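Local atomic coordinates of nucleoside-diphosphate-sugar epimerase (Pseudomonas aeruginosa, PDB entry 2X4G), a protein that probably acts as an NAD(P)-dependent sugar-nucleotide epimerase or related oxidoreductase of the Rossmann-fold epimerase/dehydratase family. Residues 15-20 / 39-44; 44-49 / 60-65. All blocks are in the same frame, centred on the assembly; numbering follows the deposited sequence.

Interaction 1. Residues 15-20 / 39-44; sequences KYAVLG and DLVLIH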
ATOM      1  N   LYS A  15      23.110  15.051 -35.249  1.00 53.62           N
ATOM      2  CA  LYS A  15      22.311  13.854 -34.955  1.00 51.61           C
ATOM      3  C   LYS A  15      22.152  13.721 -33.435  1.00 49.31           C
ATOM      4  O   LYS A  15      23.158  13.610 -32.712  1.00 49.76           O
ATOM      5  CB  LYS A  15      23.031  12.626 -35.518  1.00 52.45           C
ATOM      6  CG  LYS A  15      22.155  11.561 -36.152  1.00 53.06           C
ATOM      7  CD  LYS A  15      23.011  10.395 -36.668  1.00 54.38           C
ATOM      8  CE  LYS A  15      22.651  10.004 -38.087  1.00 55.10           C
ATOM      9  NZ  LYS A  15      23.257   8.706 -38.503  1.00 56.74           N
ATOM     10  N   TYR A  16      20.916  13.770 -32.945  1.00 46.18           N
ATOM     11  CA  TYR A  16      20.651  13.586 -31.518  1.00 44.26           C
ATOM     12  C   TYR A  16      19.724  12.405 -31.307  1.00 43.33           C
ATOM     13  O   TYR A  16      18.796  12.204 -32.084  1.00 43.11           O
ATOM     14  CB  TYR A  16      20.032  14.831 -30.877  1.00 43.09           C
ATOM     15  CG  TYR A  16      20.911  16.078 -30.888  1.00 42.40           C
ATOM     16  CD1 TYR A  16      20.507  17.215 -31.557  1.00 40.97           C
ATOM     17  CD2 TYR A  16      22.125  16.128 -30.211  1.00 42.18           C
ATOM     18  CE1 TYR A  16      21.271  18.353 -31.569  1.00 40.98           C
ATOM     19  CE2 TYR A  16      22.899  17.273 -30.222  1.00 41.20           C
ATOM     20  CZ  TYR A  16      22.453  18.379 -30.908  1.00 41.15           C
ATOM     21  OH  TYR A  16      23.165  19.541 -30.970  1.00 41.67           O
ATOM     22  N   ALA A  17      19.982  11.635 -30.248  1.00 42.65           N
ATOM     23  CA  ALA A  17      19.206  10.438 -29.930  1.00 42.15           C
ATOM     24  C   ALA A  17      18.381  10.648 -28.678  1.00 41.17           C
ATOM     25  O   ALA A  17      18.727  11.472 -27.852  1.00 40.57           O
ATOM     26  CB  ALA A  17      20.130   9.244 -29.735  1.00 42.86           C
ATOM     27  N   VAL A  18      17.296   9.883 -28.549  1.00 40.80           N
ATOM     28  CA  VAL A  18      16.435   9.902 -27.368  1.00 40.08           C
ATOM     29  C   VAL A  18      16.128   8.473 -26.946  1.00 40.53           C
ATOM     30  O   VAL A  18      15.662   7.688 -27.764  1.00 41.09           O
ATOM     31  CB  VAL A  18      15.072  10.567 -27.679  1.00 39.67           C
ATOM     32  CG1 VAL A  18      14.253  10.728 -26.405  1.00 39.31           C
ATOM     33  CG2 VAL A  18      15.257  11.902 -28.363  1.00 38.96           C
ATOM     34  N   LEU A  19      16.402   8.121 -25.692  1.00 40.69           N
ATOM     35  CA  LEU A  19      15.901   6.871 -25.112  1.00 40.95           C
ATOM     36  C   LEU A  19      14.656   7.203 -24.352  1.00 40.58           C
ATOM     37  O   LEU A  19      14.625   8.214 -23.652  1.00 40.50           O
ATOM     38  CB  LEU A  19      16.893   6.252 -24.135  1.00 41.61           C
ATOM     39  CG  LEU A  19      18.096   5.631 -24.845  1.00 43.26           C
ATOM     40  CD1 LEU A  19      19.133   6.727 -25.168  1.00 42.99           C
ATOM     41  CD2 LEU A  19      18.708   4.497 -24.054  1.00 43.08           C
ATOM     42  N   GLY A  20      13.645   6.347 -24.462  1.00 40.59           N
ATOM     43  CA  GLY A  20      12.369   6.555 -23.783  1.00 39.91           C
ATOM     44  C   GLY A  20      11.486   7.521 -24.538  1.00 39.35           C
ATOM     45  O   GLY A  20      10.690   8.231 -23.934  1.00 39.30           O
ATOM     46  N   ASP A  39      18.886  15.605 -37.258  1.00 40.65           N
ATOM     47  CA  ASP A  39      18.597  14.218 -37.541  1.00 41.15           C
ATOM     48  C   ASP A  39      18.268  13.553 -36.218  1.00 39.76           C
ATOM     49  O   ASP A  39      19.012  13.689 -35.248  1.00 39.70           O
ATOM     50  CB  ASP A  39      19.791  13.541 -38.208  1.00 42.54           C
ATOM     51  CG  ASP A  39      19.919  13.891 -39.690  1.00 46.59           C
ATOM     52  OD1 ASP A  39      21.049  13.745 -40.211  1.00 50.09           O
ATOM     53  OD2 ASP A  39      18.902  14.285 -40.339  1.00 49.83           O
ATOM     54  N   LEU A  40      17.149  12.840 -36.184  1.00 38.66           N
ATOM     55  CA  LEU A  40      16.651  12.258 -34.952  1.00 37.42           C
ATOM     56  C   LEU A  40      16.923  10.778 -34.941  1.00 37.66           C
ATOM     57  O   LEU A  40      16.579  10.067 -35.898  1.00 38.55           O
ATOM     58  CB  LEU A  40      15.158  12.480 -34.862  1.00 36.69           C
ATOM     59  CG  LEU A  40      14.398  11.790 -33.751  1.00 35.60           C
ATOM     60  CD1 LEU A  40      14.958  12.178 -32.378  1.00 32.80           C
ATOM     61  CD2 LEU A  40      12.908  12.160 -33.919  1.00 33.36           C
ATOM     62  N   VAL A  41      17.547  10.317 -33.867  1.00 36.77           N
ATOM     63  CA  VAL A  41      17.678   8.892 -33.622  1.00 36.91           C
ATOM     64  C   VAL A  41      16.849   8.532 -32.383  1.00 36.10           C
ATOM     65  O   VAL A  41      16.854   9.265 -31.397  1.00 35.64           O
ATOM     66  CB  VAL A  41      19.157   8.478 -33.439  1.00 37.59           C
ATOM     67  CG1 VAL A  41      19.264   7.019 -33.011  1.00 36.26           C
ATOM     68  CG2 VAL A  41      19.945   8.731 -34.733  1.00 37.79           C
ATOM     69  N   LEU A  42      16.124   7.422 -32.461  1.00 35.93           N
ATOM     70  CA  LEU A  42      15.348   6.903 -31.342  1.00 35.71           C
ATOM     71  C   LEU A  42      15.900   5.537 -30.939  1.00 37.04           C
ATOM     72  O   LEU A  42      15.847   4.576 -31.721  1.00 37.68           O
ATOM     73  CB  LEU A  42      13.876   6.746 -31.725  1.00 35.18           C
ATOM     74  CG  LEU A  42      13.167   7.980 -32.244  1.00 33.42           C
ATOM     75  CD1 LEU A  42      11.702   7.676 -32.522  1.00 31.20           C
ATOM     76  CD2 LEU A  42      13.332   9.118 -31.244  1.00 32.85           C
ATOM     77  N   ILE A  43      16.454   5.460 -29.733  1.00 37.68           N
ATOM     78  CA  ILE A  43      16.936   4.200 -29.196  1.00 38.93           C
ATOM     79  C   ILE A  43      15.804   3.607 -28.366  1.00 39.24           C
ATOM     80  O   ILE A  43      15.403   4.193 -27.380  1.00 39.10           O
ATOM     81  CB  ILE A  43      18.204   4.400 -28.345  1.00 39.34           C
ATOM     82  CG1 ILE A  43      19.334   5.019 -29.190  1.00 38.68           C
ATOM     83  CG2 ILE A  43      18.686   3.066 -27.765  1.00 39.66           C
ATOM     84  CD1 ILE A  43      20.500   5.520 -28.365  1.00 36.10           C
ATOM     85  N   HIS A  44      15.286   2.454 -28.782  1.00 40.53           N
ATOM     86  CA  HIS A  44      14.142   1.832 -28.119  1.00 41.04           C
ATOM     87  C   HIS A  44      14.321   0.364 -27.826  1.00 42.98           C
ATOM     88  O   HIS A  44      15.097  -0.336 -28.489  1.00 43.97           O
ATOM     89  CB  HIS A  44      12.915   1.957 -28.996  1.00 40.83           C
ATOM     90  CG  HIS A  44      13.007   1.198 -30.280  1.00 40.86           C
ATOM     91  ND1 HIS A  44      12.510  -0.079 -30.426  1.00 43.80           N
ATOM     92  CD2 HIS A  44      13.503   1.549 -31.485  1.00 40.50           C
ATOM     93  CE1 HIS A  44      12.715  -0.494 -31.663  1.00 43.72           C
ATOM     94  NE2 HIS A  44      13.310   0.480 -32.327  1.00 43.84           N
TER
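Asp-39 starts the pairing with its carbonyl: Tyr-16 N donates to Asp-39 O at 3.0 Å. Asp-39 CB packs on Lys-15 CG, but the carboxylate and the ammonium do not meet; Lys-15 NZ makes its salt bridge with Glu-59 instead. Leu-40, on the other face of the sheet, holds CG anti to the backbone N (chi1 172°), and its CD1 comes to 4.0 Å from Val-18 CG2. Helix 24-35 covers this face, with Ile-33 against both Leu-40 and Val-18. Val-41 is gripped through both backbone groups: Val-41 N donates to Tyr-16 O at 2.9 Å, and its O receives Val-18 N. Val-41 CB lies 3.9 Å from Ala-17 CB, and CG2 meets Lys-15 CG and CD. Strand 15-19, helix 24-35 and strand 39-44 form the first beta-alpha-beta unit of the Rossmann fold; the two strands run parallel, and the axes of the two segments approach to 4.6 Å, their directions 27° apart. Leu-42 follows on the helix-covered face, its CD2 reaching Val-18 CB at 4.2 Å. Ile-43 N donates to Val-18 O at 3.1 Å. On the face it shares with Ala-17, Val-41 and Leu-19, Ile-43 CB and CG2 pack against Leu-19 CG, while Ile-43 CD1 touches Leu-19 CD1 at 3.7 Å and also reaches Ala-17 CB.

Interaction 2. Residues 44-49 / 60-65; sequences HRPSSQ and CRVAEM
His-44 and Val-62 pair as parallel beta neighbours, held by two backbone bonds: His-44 N to Arg-61 O at 3.1 Å and Ala-63 N to His-44 O at 2.9 Å. Val-62 CG2 touches ring atoms CE1 and NE2 of His-44, both at 3.7 Å, and Val-62 CA sits above one face, displaced toward the rim. Cys-60 CB lies at the ring edge, near its plane, 3.9 Å from His-44 NE2. Beyond the bridge, Pro-46 crosses Glu-64 at about a right angle, Pro-46 CD 3.5 Å from Glu-64 CG, and Pro-46 CB rests on Val-62 CG1. The guanidinium of Arg-45 has Met-65 CG over one face, offset toward the rim, while its NH2 meets Met-65 CE. This is the carboxyl end of two neighbouring parallel strands of the Rossmann sheet, where the chain leaves strand 39-44 through a type I turn from Arg-45 to Ser-48. Arg-45 O gathers three donors, Ser-48 N, Ser-48 OG and His-44 ND1. With His-44 CG set between the backbone N and the carbonyl carbon (chi1 65°), His-44 ND1 reaches Arg-45 O at 2.9 Å from above the carbonyl plane, with the oxygen close to the imidazole plane, a bond that fixes the rotation of the ring. Farther out, Arg-61 turns away from this loop, its guanidinium bonded to Glu-59 and to the carbonyls of Ala-74 and Arg-76.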
ATOM      1  N   HIS A  44      15.286   2.454 -28.782  1.00 40.53           N
ATOM      2  CA  HIS A  44      14.142   1.832 -28.119  1.00 41.04           C
ATOM      3  C   HIS A  44      14.321   0.364 -27.826  1.00 42.98           C
ATOM      4  O   HIS A  44      15.097  -0.336 -28.489  1.00 43.97           O
ATOM      5  CB  HIS A  44      12.915   1.957 -28.996  1.00 40.83           C
ATOM      6  CG  HIS A  44      13.007   1.198 -30.280  1.00 40.86           C
ATOM      7  ND1 HIS A  44      12.510  -0.079 -30.426  1.00 43.80           N
ATOM      8  CD2 HIS A  44      13.503   1.549 -31.485  1.00 40.50           C
ATOM      9  CE1 HIS A  44      12.715  -0.494 -31.663  1.00 43.72           C
ATOM     10  NE2 HIS A  44      13.310   0.480 -32.327  1.00 43.84           N
ATOM     11  N   ARG A  45      13.573  -0.130 -26.852  1.00 44.27           N
ATOM     12  CA  ARG A  45      13.619  -1.562 -26.587  1.00 46.67           C
ATOM     13  C   ARG A  45      12.724  -2.292 -27.601  1.00 46.81           C
ATOM     14  O   ARG A  45      11.813  -1.698 -28.178  1.00 46.29           O
ATOM     15  CB  ARG A  45      13.312  -1.859 -25.123  1.00 47.28           C
ATOM     16  CG  ARG A  45      11.935  -1.588 -24.652  1.00 51.06           C
ATOM     17  CD  ARG A  45      11.917  -1.669 -23.113  1.00 57.74           C
ATOM     18  NE  ARG A  45      12.325  -0.400 -22.507  1.00 62.97           N
ATOM     19  CZ  ARG A  45      12.455  -0.175 -21.192  1.00 67.69           C
ATOM     20  NH1 ARG A  45      12.234  -1.154 -20.305  1.00 69.84           N
ATOM     21  NH2 ARG A  45      12.818   1.041 -20.759  1.00 67.35           N
ATOM     22  N   PRO A  46      13.020  -3.558 -27.875  1.00 48.00           N
ATOM     23  CA  PRO A  46      12.322  -4.209 -28.970  1.00 49.22           C
ATOM     24  C   PRO A  46      10.820  -4.328 -28.743  1.00 49.46           C
ATOM     25  O   PRO A  46      10.050  -4.285 -29.694  1.00 49.28           O
ATOM     26  CB  PRO A  46      12.985  -5.591 -29.033  1.00 50.71           C
ATOM     27  CG  PRO A  46      13.601  -5.781 -27.723  1.00 50.37           C
ATOM     28  CD  PRO A  46      14.009  -4.445 -27.254  1.00 48.86           C
ATOM     29  N   SER A  47      10.410  -4.452 -27.490  1.00 50.30           N
ATOM     30  CA  SER A  47       8.985  -4.502 -27.153  1.00 51.44           C
ATOM     31  C   SER A  47       8.233  -3.185 -27.342  1.00 50.82           C
ATOM     32  O   SER A  47       7.006  -3.182 -27.365  1.00 51.13           O
ATOM     33  CB  SER A  47       8.801  -4.925 -25.692  1.00 51.85           C
ATOM     34  OG  SER A  47       8.900  -3.794 -24.835  1.00 51.55           O
ATOM     35  N   SER A  48       8.940  -2.067 -27.424  1.00 50.70           N
ATOM     36  CA  SER A  48       8.272  -0.772 -27.348  1.00 50.73           C
ATOM     37  C   SER A  48       7.661  -0.402 -28.681  1.00 51.37           C
ATOM     38  O   SER A  48       8.160  -0.805 -29.735  1.00 52.66           O
ATOM     39  CB  SER A  48       9.248   0.321 -26.965  1.00 50.02           C
ATOM     40  OG  SER A  48       9.985   0.667 -28.119  1.00 50.63           O
ATOM     41  N   GLN A  49       6.614   0.409 -28.637  1.00 51.33           N
ATOM     42  CA  GLN A  49       5.881   0.728 -29.839  1.00 52.03           C
ATOM     43  C   GLN A  49       6.245   2.091 -30.414  1.00 50.09           C
ATOM     44  O   GLN A  49       5.498   3.068 -30.381  1.00 49.25           O
ATOM     45  CB  GLN A  49       4.399   0.598 -29.610  1.00 53.18           C
ATOM     46  CG  GLN A  49       3.784   0.068 -30.859  1.00 58.39           C
ATOM     47  CD  GLN A  49       2.416  -0.457 -30.646  1.00 64.55           C
ATOM     48  OE1 GLN A  49       2.130  -1.128 -29.632  1.00 69.18           O
ATOM     49  NE2 GLN A  49       1.535  -0.174 -31.608  1.00 67.89           N
ATOM     50  N   CYS A  60      15.727   4.505 -36.256  1.00 49.53           N
ATOM     51  CA  CYS A  60      15.467   3.713 -35.055  1.00 49.31           C
ATOM     52  C   CYS A  60      16.539   2.705 -34.869  1.00 50.74           C
ATOM     53  O   CYS A  60      16.913   2.009 -35.811  1.00 52.10           O
ATOM     54  CB  CYS A  60      14.150   2.982 -35.170  1.00 49.08           C
ATOM     55  SG  CYS A  60      12.797   4.118 -35.192  1.00 48.60           S
ATOM     56  N   ARG A  61      17.014   2.607 -33.634  1.00 51.34           N
ATOM     57  CA  ARG A  61      18.043   1.646 -33.266  1.00 52.56           C
ATOM     58  C   ARG A  61      17.547   0.828 -32.094  1.00 52.88           C
ATOM     59  O   ARG A  61      17.113   1.394 -31.095  1.00 52.10           O
ATOM     60  CB  ARG A  61      19.317   2.397 -32.919  1.00 52.58           C
ATOM     61  CG  ARG A  61      19.774   3.315 -34.054  1.00 52.56           C
ATOM     62  CD  ARG A  61      21.023   4.090 -33.695  1.00 52.69           C
ATOM     63  NE  ARG A  61      21.579   4.749 -34.871  1.00 53.19           N
ATOM     64  CZ  ARG A  61      22.680   5.486 -34.867  1.00 52.60           C
ATOM     65  NH1 ARG A  61      23.094   6.032 -35.996  1.00 52.30           N
ATOM     66  NH2 ARG A  61      23.370   5.673 -33.745  1.00 52.78           N
ATOM     67  N   VAL A  62      17.569  -0.497 -32.231  1.00 54.78           N
ATOM     68  CA  VAL A  62      17.025  -1.375 -31.194  1.00 55.54           C
ATOM     69  C   VAL A  62      18.089  -1.645 -30.137  1.00 56.63           C
ATOM     70  O   VAL A  62      19.247  -1.866 -30.458  1.00 56.99           O
ATOM     71  CB  VAL A  62      16.500  -2.708 -31.758  1.00 56.44           C
ATOM     72  CG1 VAL A  62      15.777  -3.490 -30.669  1.00 56.50           C
ATOM     73  CG2 VAL A  62      15.557  -2.463 -32.894  1.00 55.77           C
ATOM     74  N   ALA A  63      17.695  -1.598 -28.875  1.00 57.54           N
ATOM     75  CA  ALA A  63      18.611  -1.896 -27.796  1.00 59.41           C
ATOM     76  C   ALA A  63      17.837  -2.159 -26.521  1.00 60.91           C
ATOM     77  O   ALA A  63      17.073  -1.306 -26.072  1.00 60.59           O
ATOM     78  CB  ALA A  63      19.571  -0.749 -27.592  1.00 58.55           C
ATOM     79  N   GLU A  64      18.015  -3.342 -25.944  1.00 63.90           N
ATOM     80  CA  GLU A  64      17.544  -3.589 -24.579  1.00 65.66           C
ATOM     81  C   GLU A  64      18.506  -2.871 -23.632  1.00 66.43           C
ATOM     82  O   GLU A  64      19.706  -2.815 -23.864  1.00 66.70           O
ATOM     83  CB  GLU A  64      17.460  -5.093 -24.266  1.00 67.23           C
ATOM     84  CG  GLU A  64      16.294  -5.808 -24.967  1.00 68.90           C
ATOM     85  CD  GLU A  64      16.562  -7.294 -25.240  1.00 73.41           C
ATOM     86  OE1 GLU A  64      16.689  -7.678 -26.434  1.00 74.80           O
ATOM     87  OE2 GLU A  64      16.656  -8.081 -24.265  1.00 75.20           O
ATOM     88  N   MET A  65      17.973  -2.312 -22.562  1.00 67.39           N
ATOM     89  CA  MET A  65      18.751  -1.404 -21.735  1.00 68.36           C
ATOM     90  C   MET A  65      19.711  -2.082 -20.776  1.00 69.71           C
ATOM     91  O   MET A  65      20.301  -1.408 -19.928  1.00 69.58           O
ATOM     92  CB  MET A  65      17.805  -0.523 -20.943  1.00 68.18           C
ATOM     93  CG  MET A  65      16.909   0.318 -21.833  1.00 69.38           C
ATOM     94  SD  MET A  65      16.837   1.988 -21.169  1.00 74.04           S
ATOM     95  CE  MET A  65      15.982   1.736 -19.582  1.00 73.52           C
TER

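How the interactions relate
Strand 39-44 is the middle member of the set: it pairs with 15-19 in interaction 1 and then with 59-62, whose end lies in interaction 2. The centres of the two contacts are 11 Å apart, and His-44 belongs to both. Leu-42 O and Arg-61 N, at 3.0 Å, probably hydrogen-bond and carry the pairing from one contact into the other. Val-41 CG1 packs on Arg-61 CD at 3.5 Å, and Ile-43 CG2 on Ala-63 CB at 3.9 Å. In Rossmann folds of this family the carboxyl ends of these strands border the dinucleotide site, so Gly-20 and the turn at Arg-45 probably lie near it.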